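Local atomic coordinates of acetyltransferase (Klebsiella pneumoniae, PDB entry 5XUN), a protein that probably transfers the acetyl group of acetyl-CoA to glycyl-tRNA(Gly), acting as the GNAT-family toxin KacT of a type II toxin-antitoxin system. Residues S68-G73 against A89-L94; L97-S102 against E110-H115. The protein carries 1 engineered substitution. All coordinates share one frame; numbering follows the deposited sequence.

Interaction 1. Residues S68-G73 against A89-L94; sequences SCFERG and APSVTL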
loop_
_atom_site.group_PDB
_atom_site.type_symbol
_atom_site.label_atom_id
_atom_site.label_comp_id
_atom_site.label_asym_id
_atom_site.label_seq_id
_atom_site.Cartn_x
_atom_site.Cartn_y
_atom_site.Cartn_z
ATOM N N SER B 68 -4.023 0.470 2.770
ATOM C CA SER B 68 -5.167 1.149 3.355
ATOM C C SER B 68 -4.909 2.645 3.331
ATOM O O SER B 68 -3.878 3.113 2.842
ATOM C CB SER B 68 -5.426 0.672 4.783
ATOM O OG SER B 68 -4.321 0.970 5.615
ATOM N N CYS B 69 -5.883 3.391 3.836
ATOM C CA CYS B 69 -5.718 4.794 4.173
ATOM C C CYS B 69 -6.671 5.088 5.320
ATOM O O CYS B 69 -7.566 4.297 5.624
ATOM C CB CYS B 69 -5.970 5.717 2.968
ATOM S SG CYS B 69 -7.595 5.575 2.188
ATOM N N PHE B 70 -6.455 6.222 5.976
ATOM C CA PHE B 70 -7.256 6.581 7.139
ATOM C C PHE B 70 -7.406 8.092 7.189
ATOM O O PHE B 70 -6.580 8.833 6.648
ATOM C CB PHE B 70 -6.637 6.046 8.436
ATOM C CG PHE B 70 -5.330 6.697 8.811
ATOM C CD1 PHE B 70 -4.133 6.241 8.287
ATOM C CD2 PHE B 70 -5.301 7.738 9.722
ATOM C CE1 PHE B 70 -2.935 6.826 8.645
ATOM C CE2 PHE B 70 -4.106 8.331 10.086
ATOM C CZ PHE B 70 -2.920 7.876 9.548
ATOM N N GLU B 71 -8.486 8.533 7.836
ATOM C CA GLU B 71 -8.838 9.948 7.871
ATOM C C GLU B 71 -7.728 10.782 8.494
ATOM O O GLU B 71 -7.229 10.466 9.577
ATOM C CB GLU B 71 -10.143 10.157 8.637
ATOM C CG GLU B 71 -11.383 9.740 7.862
ATOM C CD GLU B 71 -12.661 10.300 8.459
ATOM O OE1 GLU B 71 -12.586 11.324 9.175
ATOM O OE2 GLU B 71 -13.737 9.717 8.210
ATOM N N ARG B 72 -7.356 11.860 7.805
ATOM C CA ARG B 72 -6.308 12.749 8.296
ATOM C C ARG B 72 -6.608 13.276 9.696
ATOM O O ARG B 72 -5.682 13.483 10.490
ATOM C CB ARG B 72 -6.123 13.898 7.300
ATOM C CG ARG B 72 -5.639 15.208 7.894
ATOM C CD ARG B 72 -5.677 16.314 6.862
ATOM N NE ARG B 72 -7.014 16.560 6.334
ATOM C CZ ARG B 72 -7.274 17.383 5.322
ATOM N NH1 ARG B 72 -6.287 18.034 4.723
ATOM N NH2 ARG B 72 -8.519 17.548 4.896
ATOM N N GLY B 73 -7.887 13.452 10.034
ATOM C CA GLY B 73 -8.251 14.021 11.323
ATOM C C GLY B 73 -7.916 13.151 12.518
ATOM O O GLY B 73 -7.842 13.664 13.637
ATOM N N ALA B 89 -4.837 9.981 4.755
ATOM C CA ALA B 89 -3.416 9.686 4.683
ATOM C C ALA B 89 -3.216 8.239 4.244
ATOM O O ALA B 89 -3.906 7.345 4.738
ATOM C CB ALA B 89 -2.749 9.899 6.038
ATOM N N PRO B 90 -2.273 7.977 3.339
ATOM C CA PRO B 90 -2.054 6.601 2.891
ATOM C C PRO B 90 -1.369 5.800 3.982
ATOM O O PRO B 90 -0.620 6.340 4.803
ATOM C CB PRO B 90 -1.144 6.765 1.668
ATOM C CG PRO B 90 -0.353 8.030 1.969
ATOM C CD PRO B 90 -1.287 8.918 2.776
ATOM N N SER B 91 -1.653 4.499 4.000
ATOM C CA SER B 91 -1.121 3.648 5.054
ATOM C C SER B 91 -1.066 2.200 4.589
ATOM O O SER B 91 -1.518 1.847 3.494
ATOM C CB SER B 91 -1.969 3.761 6.327
ATOM O OG SER B 91 -3.326 3.452 6.047
ATOM N N VAL B 92 -0.469 1.374 5.445
ATOM C CA VAL B 92 -0.594 -0.077 5.434
ATOM C C VAL B 92 -1.234 -0.473 6.757
ATOM O O VAL B 92 -0.905 0.094 7.805
ATOM C CB VAL B 92 0.769 -0.777 5.260
ATOM C CG1 VAL B 92 0.642 -2.291 5.439
ATOM C CG2 VAL B 92 1.355 -0.464 3.900
ATOM N N THR B 93 -2.145 -1.436 6.721
ATOM C CA THR B 93 -2.830 -1.896 7.923
ATOM C C THR B 93 -2.293 -3.254 8.347
ATOM O O THR B 93 -2.175 -4.165 7.524
ATOM C CB THR B 93 -4.342 -1.979 7.700
ATOM O OG1 THR B 93 -4.880 -0.653 7.601
ATOM C CG2 THR B 93 -5.020 -2.718 8.865
ATOM N N LEU B 94 -1.931 -3.370 9.623
ATOM C CA LEU B 94 -1.669 -4.670 10.236
ATOM C C LEU B 94 -3.029 -5.241 10.600
ATOM O O LEU B 94 -3.618 -4.870 11.617
ATOM C CB LEU B 94 -0.767 -4.522 11.457
ATOM C CG LEU B 94 -0.429 -5.758 12.284
ATOM C CD1 LEU B 94 0.277 -6.780 11.432
ATOM C CD2 LEU B 94 0.447 -5.377 13.472
#

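Interaction 2. Residues L97-S102 against E110-H115; sequences LAIDKS and EMLVAH. With ACO (acetyl coenzyme *a), chain E.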
loop_
_atom_site.group_PDB
_atom_site.type_symbol
_atom_site.label_atom_id
_atom_site.label_comp_id
_atom_site.label_asym_id
_atom_site.label_seq_id
_atom_site.Cartn_x
_atom_site.Cartn_y
_atom_site.Cartn_z
ATOM N N LEU B 97 -2.346 -10.055 13.999
ATOM C CA LEU B 97 -1.078 -10.549 14.507
ATOM C C LEU B 97 -1.394 -11.493 15.657
ATOM O O LEU B 97 -2.212 -11.159 16.519
ATOM C CB LEU B 97 -0.184 -9.400 14.984
ATOM C CG LEU B 97 1.036 -9.849 15.788
ATOM C CD1 LEU B 97 2.124 -10.253 14.837
ATOM C CD2 LEU B 97 1.521 -8.767 16.742
ATOM N N ALA B 98 -0.776 -12.671 15.661
ATOM C CA ALA B 98 -1.077 -13.661 16.683
ATOM C C ALA B 98 0.122 -14.572 16.882
ATOM O O ALA B 98 0.799 -14.941 15.920
ATOM C CB ALA B 98 -2.315 -14.494 16.317
ATOM N N ILE B 99 0.376 -14.917 18.142
ATOM C CA ILE B 99 1.419 -15.855 18.544
ATOM C C ILE B 99 0.750 -17.003 19.288
ATOM O O ILE B 99 -0.169 -16.781 20.080
ATOM C CB ILE B 99 2.483 -15.174 19.433
ATOM C CG1 ILE B 99 3.201 -14.060 18.673
ATOM C CG2 ILE B 99 3.488 -16.189 19.951
ATOM C CD1 ILE B 99 4.217 -14.570 17.670
ATOM N N ASP B 100 1.195 -18.229 19.024
ATOM C CA ASP B 100 0.626 -19.380 19.716
ATOM C C ASP B 100 0.961 -19.362 21.206
ATOM O O ASP B 100 2.067 -18.985 21.605
ATOM C CB ASP B 100 1.118 -20.683 19.092
ATOM C CG ASP B 100 0.506 -21.902 19.759
ATOM O OD1 ASP B 100 -0.703 -22.145 19.542
ATOM O OD2 ASP B 100 1.225 -22.610 20.497
ATOM N N LYS B 101 -0.011 -19.788 22.027
ATOM C CA LYS B 101 0.139 -19.771 23.484
ATOM C C LYS B 101 1.410 -20.476 23.937
ATOM O O LYS B 101 2.072 -20.032 24.882
ATOM C CB LYS B 101 -1.062 -20.446 24.149
ATOM C CG LYS B 101 -2.362 -19.665 24.196
ATOM C CD LYS B 101 -3.430 -20.544 24.866
ATOM C CE LYS B 101 -4.718 -19.793 25.174
ATOM N NZ LYS B 101 -4.584 -18.893 26.358
ATOM N N SER B 102 1.773 -21.573 23.268
ATOM C CA SER B 102 2.947 -22.335 23.676
ATOM C C SER B 102 4.215 -21.499 23.658
ATOM O O SER B 102 5.214 -21.896 24.267
ATOM C CB SER B 102 3.145 -23.549 22.766
ATOM O OG SER B 102 3.805 -23.177 21.567
ATOM N N GLU B 110 6.949 -9.156 19.689
ATOM C CA GLU B 110 7.809 -8.026 19.355
ATOM C C GLU B 110 8.583 -8.282 18.072
ATOM O O GLU B 110 8.688 -7.399 17.214
ATOM C CB GLU B 110 8.786 -7.753 20.500
ATOM C CG GLU B 110 9.742 -6.604 20.235
ATOM C CD GLU B 110 10.213 -5.922 21.506
ATOM O OE1 GLU B 110 9.821 -6.369 22.604
ATOM O OE2 GLU B 110 11.007 -4.964 21.407
ATOM N N MET B 111 9.129 -9.492 17.927
ATOM C CA MET B 111 9.922 -9.815 16.746
ATOM C C MET B 111 9.082 -9.790 15.478
ATOM O O MET B 111 9.565 -9.367 14.420
ATOM C CB MET B 111 10.615 -11.167 16.919
ATOM C CG MET B 111 11.262 -11.635 15.628
ATOM S SD MET B 111 12.770 -12.581 15.773
ATOM C CE MET B 111 13.905 -11.199 15.881
ATOM N N LEU B 112 7.826 -10.230 15.559
ATOM C CA LEU B 112 6.958 -10.128 14.393
ATOM C C LEU B 112 6.727 -8.671 14.007
ATOM O O LEU B 112 6.753 -8.327 12.821
ATOM C CB LEU B 112 5.632 -10.846 14.656
ATOM C CG LEU B 112 5.675 -12.352 14.397
ATOM C CD1 LEU B 112 4.288 -12.948 14.473
ATOM C CD2 LEU B 112 6.313 -12.655 13.058
ATOM N N VAL B 113 6.505 -7.796 14.992
ATOM C CA VAL B 113 6.299 -6.382 14.692
ATOM C C VAL B 113 7.546 -5.773 14.049
ATOM O O VAL B 113 7.448 -4.931 13.149
ATOM C CB VAL B 113 5.880 -5.625 15.964
ATOM C CG1 VAL B 113 5.828 -4.125 15.703
ATOM C CG2 VAL B 113 4.539 -6.136 16.454
ATOM N N ALA B 114 8.735 -6.166 14.512
ATOM C CA ALA B 114 9.954 -5.680 13.872
ATOM C C ALA B 114 10.018 -6.129 12.418
ATOM O O ALA B 114 10.400 -5.351 11.534
ATOM C CB ALA B 114 11.189 -6.158 14.635
ATOM N N HIS B 115 9.618 -7.373 12.148
ATOM C CA HIS B 115 9.569 -7.852 10.774
ATOM C C HIS B 115 8.530 -7.089 9.958
ATOM O O HIS B 115 8.771 -6.762 8.785
ATOM C CB HIS B 115 9.290 -9.351 10.764
ATOM C CG HIS B 115 9.428 -9.980 9.416
ATOM N ND1 HIS B 115 8.454 -9.885 8.444
ATOM C CD2 HIS B 115 10.433 -10.709 8.873
ATOM C CE1 HIS B 115 8.849 -10.537 7.366
ATOM N NE2 HIS B 115 10.052 -11.033 7.594
HETATM N N1A ACO E . 12.233 -9.398 24.140
HETATM C C2A ACO E . 11.084 -8.777 24.481
HETATM N N3A ACO E . 10.237 -9.221 25.431
HETATM C C4A ACO E . 10.504 -10.360 26.123
HETATM C C5A ACO E . 11.745 -11.093 25.803
HETATM C C6A ACO E . 12.624 -10.542 24.746
HETATM N N6A ACO E . 13.777 -11.171 24.409
HETATM N N7A ACO E . 11.784 -12.168 26.607
HETATM C C8A ACO E . 10.668 -12.128 27.366
HETATM N N9A ACO E . 9.907 -11.051 27.104
HETATM C C1B ACO E . 8.606 -10.767 27.782
HETATM C C2B ACO E . 8.536 -9.422 28.494
HETATM O O2B ACO E . 8.721 -9.588 29.907
HETATM C C3B ACO E . 7.144 -8.901 28.186
HETATM O O3B ACO E . 6.256 -9.254 29.245
HETATM P P3B ACO E . 5.033 -8.305 29.701
HETATM O O7A ACO E . 5.673 -7.287 30.616
HETATM O O8A ACO E . 4.509 -7.722 28.409
HETATM O O9A ACO E . 4.076 -9.256 30.382
HETATM C C4B ACO E . 6.700 -9.668 26.948
HETATM O O4B ACO E . 7.561 -10.799 26.805
HETATM C C5B ACO E . 6.755 -8.855 25.658
HETATM O O5B ACO E . 5.699 -9.299 24.808
HETATM P P1A ACO E . 5.938 -10.395 23.650
HETATM O O1A ACO E . 6.457 -11.667 24.269
HETATM O O2A ACO E . 6.685 -9.776 22.498
HETATM O O3A ACO E . 4.421 -10.609 23.184
HETATM P P2A ACO E . 3.783 -12.063 22.943
HETATM O O4A ACO E . 4.800 -12.977 22.311
HETATM O O5A ACO E . 3.054 -12.497 24.192
HETATM O O6A ACO E . 2.696 -11.653 21.833
HETATM C CBP ACO E . 0.470 -11.008 21.333
HETATM C CCP ACO E . 1.701 -10.686 22.163
HETATM C CDP ACO E . 0.864 -11.197 19.875
HETATM C CEP ACO E . -0.542 -9.880 21.465
HETATM C CAP ACO E . -0.085 -12.290 21.941
HETATM O OAP ACO E . -0.496 -12.001 23.283
HETATM C C9P ACO E . -1.261 -12.828 21.183
HETATM O O9P ACO E . -1.113 -13.549 20.206
HETATM N N8P ACO E . -2.444 -12.479 21.668
HETATM C C7P ACO E . -3.666 -13.146 21.279
HETATM C C6P ACO E . -4.183 -12.641 19.940
HETATM C C5P ACO E . -4.083 -11.137 19.923
HETATM O O5P ACO E . -4.738 -10.461 20.700
HETATM N N4P ACO E . -3.243 -10.629 19.023
HETATM C C3P ACO E . -2.960 -9.210 18.958
HETATM C C2P ACO E . -4.087 -8.419 18.313
HETATM S S1P ACO E . -3.582 -7.961 16.689
HETATM C C ACO E . -4.618 -6.684 16.509
HETATM O O ACO E . -5.164 -6.265 17.512
HETATM C CH3 ACO E . -4.839 -6.111 15.138
#

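Interaction 1. Residues S68-G73 against A89-L94
Ser68 and Ser91 face each other across two antiparallel strands, and their hydroxyls meet. Ser68 OG lies between its backbone N and carbonyl carbon (chi1 62°), on the same face of the sheet as Ser91. There it is gripped from two directions. Ser68 OG is 2.7 Å from Ser91 OG and 2.6 Å from Thr93 OG1, and both pairs are hydrogen bonds. Thr93 lies two residues further along and turns OG1 to the side of its backbone N (chi1 -71°). The three hydroxyls thus form a short chain with Ser68 OG in the middle. This satisfies a side chain that is buried.

The two segments lie on strands 59-71 and 88-99, neighbours in the central mixed sheet of the GNAT fold. Ser68 with Ser91 and Phe70 with Ala89 are hydrogen-bonded pairs. Cys69 with Pro90 is the non-hydrogen-bonded pair between them. Ser68 N bonds to Ser91 O at 2.9 Å, and Phe70 N bonds to Ala89 O at 3.0 Å.

Phe70 lies on the same face as the serines. Ala89 CB sits over one face of its ring, offset toward the rim, 4.0 Å from Phe70 CE1. Ser91 CB meets the ring edge in plane. Phe133 and Phe162 pack their rings against Phe70 as well. On the other face of the sheet, Cys69 CB comes within 3.2 Å of Ala89 O. Cys69 also packs on Cys69 of the second subunit, and Pro90 touches Gly67 of that subunit.

Interaction 2. Residues L97-S102 against E110-H115
Leu97 packs against Leu112 and Val113, and Ile99 against Leu112, where a strand meets the helix that follows it. These are the first two elements of the beta-alpha-beta unit 88-99, 108-126, 131-135, part of the acetyl-CoA-binding core of the GNAT fold.

The contact between the segments is apolar. Leu97 CG is anti to its backbone N (chi1 168°), and the side chain crosses Leu112 obliquely. Leu97 CD1 lies 3.5 Å from Leu112 CD1, which is tight for two carbons. The other branch, Leu97 CD2, meets Val113 CG2 at 4.0 Å, the two side chains crossing at about a right angle. Ile99 and Leu112 reach toward each other tip to tip, with Ile99 CD1 3.6 Å from Leu112 CD1.

The polar bonds go to acetyl-CoA. Leu97 O accepts from ligand N4P at 2.8 Å. Ile99 N gives a nearly straight bond (173°) to ligand O9P. The pantetheine thus pairs with the strand backbone. Glu110 N bonds to ligand O2A at 2.9 Å. Gly105, Gly107 and Gly109 N also bond the ligand, as in the pyrophosphate-binding loop of GNAT enzymes.

Past the strand, Asp100 makes an Asx turn: its OD2 accepts from Ser102 N at 3.0 Å and, through the anti lone pair, from Ser102 OG.

How the interactions relate
Interactions 1 and 2 share strand 88-99 and follow one another along it. Their centres are about 22 Å apart, on opposite sides of the chain's centre. Interaction 1 joins residues 89-94 to strand 59-71 and lies beside the second subunit. Interaction 2 sets residues 97-99 on helix 108-126, and no other chain of the assembly touches it. Acetyl-CoA runs along the second contact and reaches toward the first. Leu94, at the end of interaction 1, touches acetyl-CoA, while the Thr93 side chain stays about 7 Å from it at nearest atoms. Leu97, Ala98, Ile99 and Glu110 line the same pocket.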